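Local coordinates for protein arabinan endo-1,5-alpha-l-arabinosidase A (Cellvibrio cellulosa, PDB 1GYH) that cleaves the alpha-1,5-linked arabinofuranosyl backbone of linear arabinan, releasing almost exclusively arabinotriose, during plant cell wall breakdown, at residues Gly62-Pro67 / Tyr80-Phe85; Asn88-Gly93 / Ile116-Gln121; Trp141-Ser146 / Pro194-Lys199. All blocks are in the same frame, centred on the assembly; numbering follows the deposited sequence. Where two conformers were deposited one is given.

Contact 1: residues Gly62-Pro67 / Tyr80-Phe85; sequences GHLWAP and YSVSAF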
# COMPACT_ATOMS: atom_id res chain seq x y z
N GLY A 62 13.51 -13.58 2.15
CA GLY A 62 12.31 -14.19 1.61
C GLY A 62 10.98 -13.44 1.78
O GLY A 62 10.02 -13.81 1.12
N HIS A 63 10.94 -12.43 2.64
CA HIS A 63 9.73 -11.63 2.89
C HIS A 63 9.60 -10.49 1.88
O HIS A 63 10.42 -9.57 1.85
CB HIS A 63 9.70 -11.05 4.31
CG HIS A 63 9.58 -12.09 5.37
ND1 HIS A 63 8.44 -12.29 6.12
CD2 HIS A 63 10.46 -13.04 5.76
CE1 HIS A 63 8.62 -13.31 6.93
NE2 HIS A 63 9.83 -13.80 6.72
N LEU A 64 8.55 -10.56 1.06
CA LEU A 64 8.21 -9.47 0.14
C LEU A 64 7.27 -8.50 0.83
O LEU A 64 6.46 -8.91 1.67
CB LEU A 64 7.60 -10.04 -1.15
CG LEU A 64 8.50 -10.97 -1.96
CD1 LEU A 64 7.72 -11.66 -3.11
CD2 LEU A 64 9.69 -10.17 -2.51
N TRP A 65 7.38 -7.21 0.49
CA TRP A 65 6.66 -6.17 1.23
C TRP A 65 5.63 -5.42 0.37
O TRP A 65 5.88 -5.19 -0.82
CB TRP A 65 7.57 -5.08 1.77
CG TRP A 65 8.78 -5.45 2.67
CD1 TRP A 65 9.14 -6.65 3.18
CD2 TRP A 65 9.76 -4.52 3.11
NE1 TRP A 65 10.30 -6.53 3.91
CE2 TRP A 65 10.69 -5.21 3.89
CE3 TRP A 65 9.94 -3.15 2.92
CZ2 TRP A 65 11.80 -4.57 4.49
CZ3 TRP A 65 11.05 -2.49 3.53
CH2 TRP A 65 11.96 -3.22 4.29
N ALA A 66 4.54 -5.02 1.02
CA ALA A 66 3.63 -3.94 0.56
C ALA A 66 3.07 -4.15 -0.85
O ALA A 66 3.28 -3.37 -1.77
CB ALA A 66 4.35 -2.57 0.71
N PRO A 67 2.31 -5.23 -1.02
CA PRO A 67 1.80 -5.55 -2.33
C PRO A 67 0.71 -4.52 -2.78
O PRO A 67 0.09 -3.83 -1.93
CB PRO A 67 1.17 -6.93 -2.12
CG PRO A 67 0.78 -6.98 -0.69
CD PRO A 67 1.84 -6.16 0.02
N TYR A 80 4.95 -5.73 -5.93
CA TYR A 80 5.55 -6.20 -4.68
C TYR A 80 6.92 -5.53 -4.54
O TYR A 80 7.50 -5.09 -5.55
CB TYR A 80 5.67 -7.75 -4.65
CG TYR A 80 6.55 -8.32 -5.77
CD1 TYR A 80 7.93 -8.38 -5.63
CD2 TYR A 80 5.99 -8.72 -7.01
CE1 TYR A 80 8.75 -8.84 -6.63
CE2 TYR A 80 6.80 -9.18 -8.05
CZ TYR A 80 8.20 -9.24 -7.86
OH TYR A 80 9.06 -9.70 -8.84
N SER A 81 7.42 -5.45 -3.30
CA SER A 81 8.67 -4.74 -2.97
C SER A 81 9.72 -5.73 -2.43
O SER A 81 9.42 -6.57 -1.58
CB SER A 81 8.42 -3.63 -1.93
OG SER A 81 7.23 -2.89 -2.21
N VAL A 82 10.93 -5.63 -2.96
CA VAL A 82 12.15 -6.29 -2.43
C VAL A 82 13.01 -5.19 -1.78
O VAL A 82 13.33 -4.18 -2.40
CB VAL A 82 12.91 -6.96 -3.57
CG1 VAL A 82 14.32 -7.37 -3.12
CG2 VAL A 82 12.16 -8.18 -4.10
N SER A 83 13.39 -5.37 -0.53
CA SER A 83 14.12 -4.33 0.17
C SER A 83 15.00 -4.87 1.29
O SER A 83 15.24 -6.07 1.39
CB SER A 83 13.11 -3.31 0.74
OG SER A 83 13.74 -2.09 1.11
N ALA A 84 15.50 -3.94 2.10
CA ALA A 84 16.22 -4.27 3.33
C ALA A 84 15.96 -3.20 4.37
O ALA A 84 15.97 -1.99 4.08
CB ALA A 84 17.76 -4.37 3.04
N PHE A 85 15.73 -3.63 5.60
CA PHE A 85 15.34 -2.68 6.65
C PHE A 85 16.33 -1.55 6.82
O PHE A 85 17.54 -1.77 6.91
CB PHE A 85 15.10 -3.40 8.00
CG PHE A 85 13.71 -4.02 8.10
CD1 PHE A 85 12.57 -3.20 8.17
CD2 PHE A 85 13.54 -5.42 8.05
CE1 PHE A 85 11.27 -3.75 8.23
CE2 PHE A 85 12.25 -6.00 8.13
CZ PHE A 85 11.11 -5.16 8.22
O HOH W 1 11.80 -7.29 0.95

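Contact 2: residues Asn88-Gly93 / Ile116-Gln121; sequences NTSAIG and IESVPQ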
# COMPACT_ATOMS: atom_id res chain seq x y z
N ASN A 88 17.74 1.96 1.24
CA ASN A 88 17.00 2.12 -0.01
C ASN A 88 17.57 1.31 -1.14
O ASN A 88 17.46 1.70 -2.28
CB ASN A 88 16.75 3.60 -0.39
CG ASN A 88 18.01 4.36 -0.78
OD1 ASN A 88 19.13 4.08 -0.32
ND2 ASN A 88 17.82 5.37 -1.65
N THR A 89 18.21 0.18 -0.81
CA THR A 89 18.53 -0.87 -1.77
C THR A 89 17.23 -1.68 -1.99
O THR A 89 16.95 -2.67 -1.27
CB THR A 89 19.61 -1.80 -1.23
OG1 THR A 89 19.21 -2.33 0.06
CG2 THR A 89 20.99 -1.04 -1.02
N SER A 90 16.43 -1.21 -2.94
CA SER A 90 15.03 -1.65 -3.06
C SER A 90 14.57 -1.63 -4.51
O SER A 90 15.12 -0.89 -5.34
CB SER A 90 14.07 -0.72 -2.31
OG SER A 90 14.48 -0.49 -0.97
N ALA A 91 13.58 -2.45 -4.79
CA ALA A 91 12.97 -2.46 -6.11
C ALA A 91 11.53 -2.97 -6.01
O ALA A 91 11.21 -3.85 -5.17
CB ALA A 91 13.75 -3.33 -7.10
N ILE A 92 10.70 -2.42 -6.90
CA ILE A 92 9.33 -2.88 -7.10
C ILE A 92 9.25 -3.75 -8.34
O ILE A 92 9.69 -3.35 -9.43
CB ILE A 92 8.36 -1.67 -7.18
CG1 ILE A 92 8.28 -0.97 -5.84
CG2 ILE A 92 6.98 -2.13 -7.62
CD1 ILE A 92 7.79 0.51 -5.92
N GLY A 93 8.75 -4.96 -8.14
CA GLY A 93 8.50 -5.90 -9.20
C GLY A 93 7.00 -6.06 -9.49
O GLY A 93 6.16 -5.58 -8.75
N ILE A 116 10.79 -0.56 -11.14
CA ILE A 116 11.64 0.55 -10.75
C ILE A 116 12.50 0.13 -9.55
O ILE A 116 12.05 -0.62 -8.69
CB ILE A 116 10.75 1.78 -10.44
CG1 ILE A 116 11.58 3.05 -10.37
CG2 ILE A 116 9.85 1.54 -9.22
CD1 ILE A 116 11.55 3.67 -9.06
N GLU A 117 13.75 0.60 -9.56
CA GLU A 117 14.74 0.30 -8.50
C GLU A 117 15.41 1.59 -8.00
O GLU A 117 15.85 2.42 -8.78
CB GLU A 117 15.79 -0.69 -9.05
CG GLU A 117 16.96 -0.97 -8.07
CD GLU A 117 17.97 -1.99 -8.57
OE1 GLU A 117 17.73 -2.66 -9.62
OE2 GLU A 117 19.02 -2.14 -7.87
N SER A 118 15.53 1.74 -6.69
CA SER A 118 16.28 2.81 -6.10
C SER A 118 17.73 2.33 -5.80
O SER A 118 17.95 1.17 -5.40
CB SER A 118 15.62 3.31 -4.80
OG SER A 118 15.29 2.28 -3.86
N VAL A 119 18.66 3.26 -5.99
CA VAL A 119 20.11 3.03 -5.85
C VAL A 119 20.71 4.07 -4.88
O VAL A 119 20.61 5.27 -5.10
CB VAL A 119 20.84 3.10 -7.19
CG1 VAL A 119 22.39 3.00 -6.99
CG2 VAL A 119 20.38 2.03 -8.15
N PRO A 120 21.29 3.62 -3.78
CA PRO A 120 21.88 4.56 -2.81
C PRO A 120 22.86 5.54 -3.46
O PRO A 120 23.66 5.14 -4.28
CB PRO A 120 22.62 3.63 -1.82
CG PRO A 120 21.87 2.36 -1.89
CD PRO A 120 21.39 2.22 -3.35
N GLN A 121 22.77 6.80 -3.09
CA GLN A 121 23.59 7.93 -3.53
C GLN A 121 23.19 8.43 -4.94
O GLN A 121 23.63 9.50 -5.33
CB GLN A 121 25.12 7.63 -3.47
CG GLN A 121 25.63 7.06 -2.13
CD GLN A 121 25.79 8.12 -1.08
OE1 GLN A 121 26.14 9.27 -1.40
NE2 GLN A 121 25.54 7.75 0.19
O HOH W 2 20.22 7.56 -1.84

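Contact 3: residues Trp141-Ser146 / Pro194-Lys199; sequences WMSFGS and PFILRK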
# COMPACT_ATOMS: atom_id res chain seq x y z
N TRP A 141 -0.93 5.07 -13.72
CA TRP A 141 0.17 5.63 -12.93
C TRP A 141 0.53 4.74 -11.73
O TRP A 141 -0.33 4.06 -11.17
CB TRP A 141 -0.20 7.04 -12.43
CG TRP A 141 -0.62 8.06 -13.50
CD1 TRP A 141 -1.86 8.18 -14.11
CD2 TRP A 141 0.19 9.10 -14.06
NE1 TRP A 141 -1.85 9.20 -15.02
CE2 TRP A 141 -0.61 9.80 -14.99
CE3 TRP A 141 1.51 9.53 -13.86
CZ2 TRP A 141 -0.12 10.89 -15.73
CZ3 TRP A 141 1.99 10.59 -14.58
CH2 TRP A 141 1.18 11.27 -15.51
N MET A 142 1.80 4.76 -11.32
CA MET A 142 2.21 4.20 -10.03
C MET A 142 2.64 5.30 -9.09
O MET A 142 3.46 6.17 -9.46
CB MET A 142 3.38 3.19 -10.23
CG MET A 142 3.90 2.61 -8.90
SD MET A 142 5.30 1.46 -9.05
CE MET A 142 4.49 0.06 -9.85
N SER A 143 2.08 5.30 -7.88
CA SER A 143 2.63 6.04 -6.77
C SER A 143 3.42 5.07 -5.89
O SER A 143 3.12 3.90 -5.81
CB SER A 143 1.54 6.76 -5.95
OG SER A 143 0.66 5.86 -5.28
N PHE A 144 4.42 5.58 -5.20
CA PHE A 144 5.21 4.75 -4.28
C PHE A 144 6.04 5.63 -3.37
O PHE A 144 6.14 6.85 -3.56
CB PHE A 144 6.14 3.79 -5.07
CG PHE A 144 7.37 4.50 -5.66
CD1 PHE A 144 7.29 5.15 -6.88
CD2 PHE A 144 8.59 4.51 -4.97
CE1 PHE A 144 8.38 5.81 -7.41
CE2 PHE A 144 9.70 5.18 -5.50
CZ PHE A 144 9.61 5.81 -6.70
N GLY A 145 6.65 5.02 -2.36
CA GLY A 145 7.69 5.70 -1.61
C GLY A 145 7.65 5.52 -0.11
O GLY A 145 6.65 5.06 0.46
N SER A 146 8.77 5.87 0.53
CA SER A 146 8.95 5.74 2.00
C SER A 146 10.21 6.46 2.41
O SER A 146 11.29 6.13 1.90
CB SER A 146 9.08 4.25 2.37
OG SER A 146 9.33 4.07 3.78
N PRO A 194 1.84 5.52 -0.06
CA PRO A 194 0.75 6.28 -0.68
C PRO A 194 -0.36 5.36 -1.17
O PRO A 194 -0.12 4.22 -1.59
CB PRO A 194 1.39 6.92 -1.88
CG PRO A 194 2.51 5.95 -2.27
CD PRO A 194 3.06 5.50 -0.90
N PHE A 195 -1.59 5.88 -1.15
CA PHE A 195 -2.67 5.16 -1.83
C PHE A 195 -3.65 6.20 -2.36
O PHE A 195 -4.00 7.11 -1.62
CB PHE A 195 -3.38 4.15 -0.91
CG PHE A 195 -4.31 3.23 -1.66
CD1 PHE A 195 -5.61 3.64 -1.99
CD2 PHE A 195 -3.85 2.01 -2.15
CE1 PHE A 195 -6.45 2.81 -2.74
CE2 PHE A 195 -4.66 1.17 -2.86
CZ PHE A 195 -5.99 1.56 -3.16
N ILE A 196 -4.01 6.10 -3.64
CA ILE A 196 -4.93 7.06 -4.24
C ILE A 196 -6.31 6.45 -4.58
O ILE A 196 -6.40 5.41 -5.24
CB ILE A 196 -4.31 7.70 -5.45
CG1 ILE A 196 -2.96 8.38 -5.05
CG2 ILE A 196 -5.29 8.75 -6.09
CD1 ILE A 196 -2.07 8.80 -6.18
N LEU A 197 -7.36 7.14 -4.15
CA LEU A 197 -8.75 6.76 -4.49
C LEU A 197 -9.46 7.93 -5.17
O LEU A 197 -9.46 9.04 -4.68
CB LEU A 197 -9.54 6.32 -3.25
CG LEU A 197 -11.03 5.89 -3.46
CD1 LEU A 197 -11.10 4.51 -3.99
CD2 LEU A 197 -11.85 6.01 -2.14
N ARG A 198 -10.07 7.66 -6.32
CA ARG A 198 -10.94 8.63 -7.00
C ARG A 198 -12.29 8.59 -6.35
O ARG A 198 -12.88 7.53 -6.23
CB ARG A 198 -11.08 8.27 -8.49
CG ARG A 198 -11.93 9.27 -9.31
CD ARG A 198 -11.38 10.67 -9.37
NE ARG A 198 -12.32 11.49 -10.16
CZ ARG A 198 -12.41 11.43 -11.47
NH1 ARG A 198 -11.56 10.67 -12.16
NH2 ARG A 198 -13.35 12.13 -12.10
N LYS A 199 -12.79 9.75 -5.92
CA LYS A 199 -14.18 9.90 -5.40
C LYS A 199 -14.76 11.26 -5.80
O LYS A 199 -14.20 12.32 -5.46
CB LYS A 199 -14.17 9.70 -3.88
CG LYS A 199 -15.51 10.00 -3.17
CD LYS A 199 -16.48 8.84 -3.25
CE LYS A 199 -17.84 9.20 -2.61
NZ LYS A 199 -18.63 7.92 -2.44

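Contact 1: residues Gly62-Pro67 / Tyr80-Phe85
Trp65 and Ser81 pair across the open end of a beta hairpin, strands 63-72 and 75-82, in one blade of the five-bladed beta-propeller. They form an antiparallel hydrogen-bonded pair: Trp65 N reaches Ser81 O at 3.0 Å, nearly straight and on a lone pair of the carbonyl, and Ser81 N returns to Trp65 O at 2.9 Å. Trp65 O takes a second donor, since Ser81 OG comes in at 3.0 Å from Trp65 O, above the carbonyl plane. The hydroxyl lies beside its own backbone N (chi1 -43°), and both donors of Ser81 therefore grip the same oxygen. Past this pair the chains part. The indole of Trp65 extends toward Ser83 and Phe85. Ser83 CB sits over one face of the six-membered ring, 3.8 Å from its centroid, a CH-pi contact. Trp65 CZ2 lies over the centre of the Phe85 ring, 3.8 Å from Phe85 CZ, the two planes inclined at 39°. On the other face of the hairpin Leu64 CD2 packs 3.5 Å from Val82 CG2 and also touches the Tyr80 ring, which Phe46 meets edge-to-face and whose hydroxyl bonds to Asp111. Further out, Ser81 OG is bonded to the backbone N of Ala129, the engineered alanine of this variant, and Ser83 OG to Ser90 OG. Gly62 and His63 belong to the probable substrate site, and the Ala66 side chain lies about 4 Å from that of Asp9, the likely proton acceptor. Where the strands diverge, a water joins them, donating to His63 O at 2.8 Å and accepting from Ser83 N.

Contact 2: residues Asn88-Gly93 / Ile116-Gln121
Ile92 and Ile116 face each other in the tight half of this contact, an antiparallel pairing of strands 90-97 and 110-118 at the outer side of a propeller blade. Ile92 N bonds to Ile116 O at 2.9 Å, nearly along the C=O axis, whereas the return bond from Ile116 N to Ile92 O is weak. At the next, non-hydrogen-bonded pair, Ala91 CB rests 3.9 Å from Glu117 CB on the opposite face; the extended Glu117 carries its carboxylate on to a salt bridge with Arg55. The two isoleucine side chains lie side by side and point the same way in one of the two conformers of Ile116. Ser118 closes this half. Its OG, turned between its own backbone N and carbonyl carbon (chi1 51°), donates to Asn88 O at 2.7 Å from above the carbonyl plane, and Ser118 OG is also bonded to Ala127 N. Beyond it the pairing gives way to looser packing around Pro120, at the more exposed end. Pro120 CG touches Asn88 OD1 and, at 3.6 Å, Thr89 CG2, the proline crossing the threonine at about a right angle. Here a water links the segments, accepting from Asn88 ND2 and from Gln121 N, while Asn88 ND2 also bonds to Trp125 O. Ser90 OG bonds to Ser83 OG and to Asn126 OD1, the latter of a probable substrate-binding residue. The isoleucines pack against Phe144 of strand 140-144, Ile92 also reaching Met142, and on the other face Ala91 and Glu117 meet Val56 of helix 53-56.

Contact 3: residues Trp141-Ser146 / Pro194-Lys199
Ser143 and Pro194 touch where two successive blades of the five-bladed beta-propeller meet, strand 140-144, second in its sheet, and strand 191-199, the first of the next. The strand segments run at 140° to each other and approach to 6.5 Å, too far apart for backbone pairing, so this is side-chain packing between separate sheets. Along the first segment, Ser143 is the first to meet the other blade. Its OG sits between its own backbone N and carbonyl carbon (chi1 66°) and rests against the proline ring, 3.5 Å from Pro194 CG. Ile196 CD1 comes alongside the same hydroxyl at 4.1 Å from Ser143 OG, which also makes a weak hydrogen bond to Ala131 O within its own sheet. Phe144 contributes backbone, Pro194 CG lying 3.5 Å from Phe144 N, while its side chain leaves the backbone away from the second segment and the ring meets Trp125 with the planes at about 80°. Next comes Gly145, whose backbone would press a CB against the preceding carbonyl oxygen. Ser146, a probable substrate-binding residue, ends the segment with its OG bonded to Glu192 OE1, the likely proton donor, just before the second segment. Leu205 of strand 202-209 also packs on Pro194, and the proline ring passes its CD 3.9 Å from Gly145 O.

Contacts 1, 2 and 3 follow one another along the chain, each closing before the next opens. The first two belong to a single antiparallel sheet, with centres 11 Å apart: strands 75-82 and 90-97 are neighbours in it, joined by Val82 N to Ala91 O, so the pairing continues from 63-72 out to 110-118. Contact 3 bridges the two following sheets and lies about 18 Å, centre to centre, from each of the others. It touches contact 2 through Phe144 and Met142 on the isoleucines but not contact 1. Together they trace within-blade pairing and between-blade packing around the propeller, with probable substrate-site residues in contacts 1 and 3 and beside contact 2.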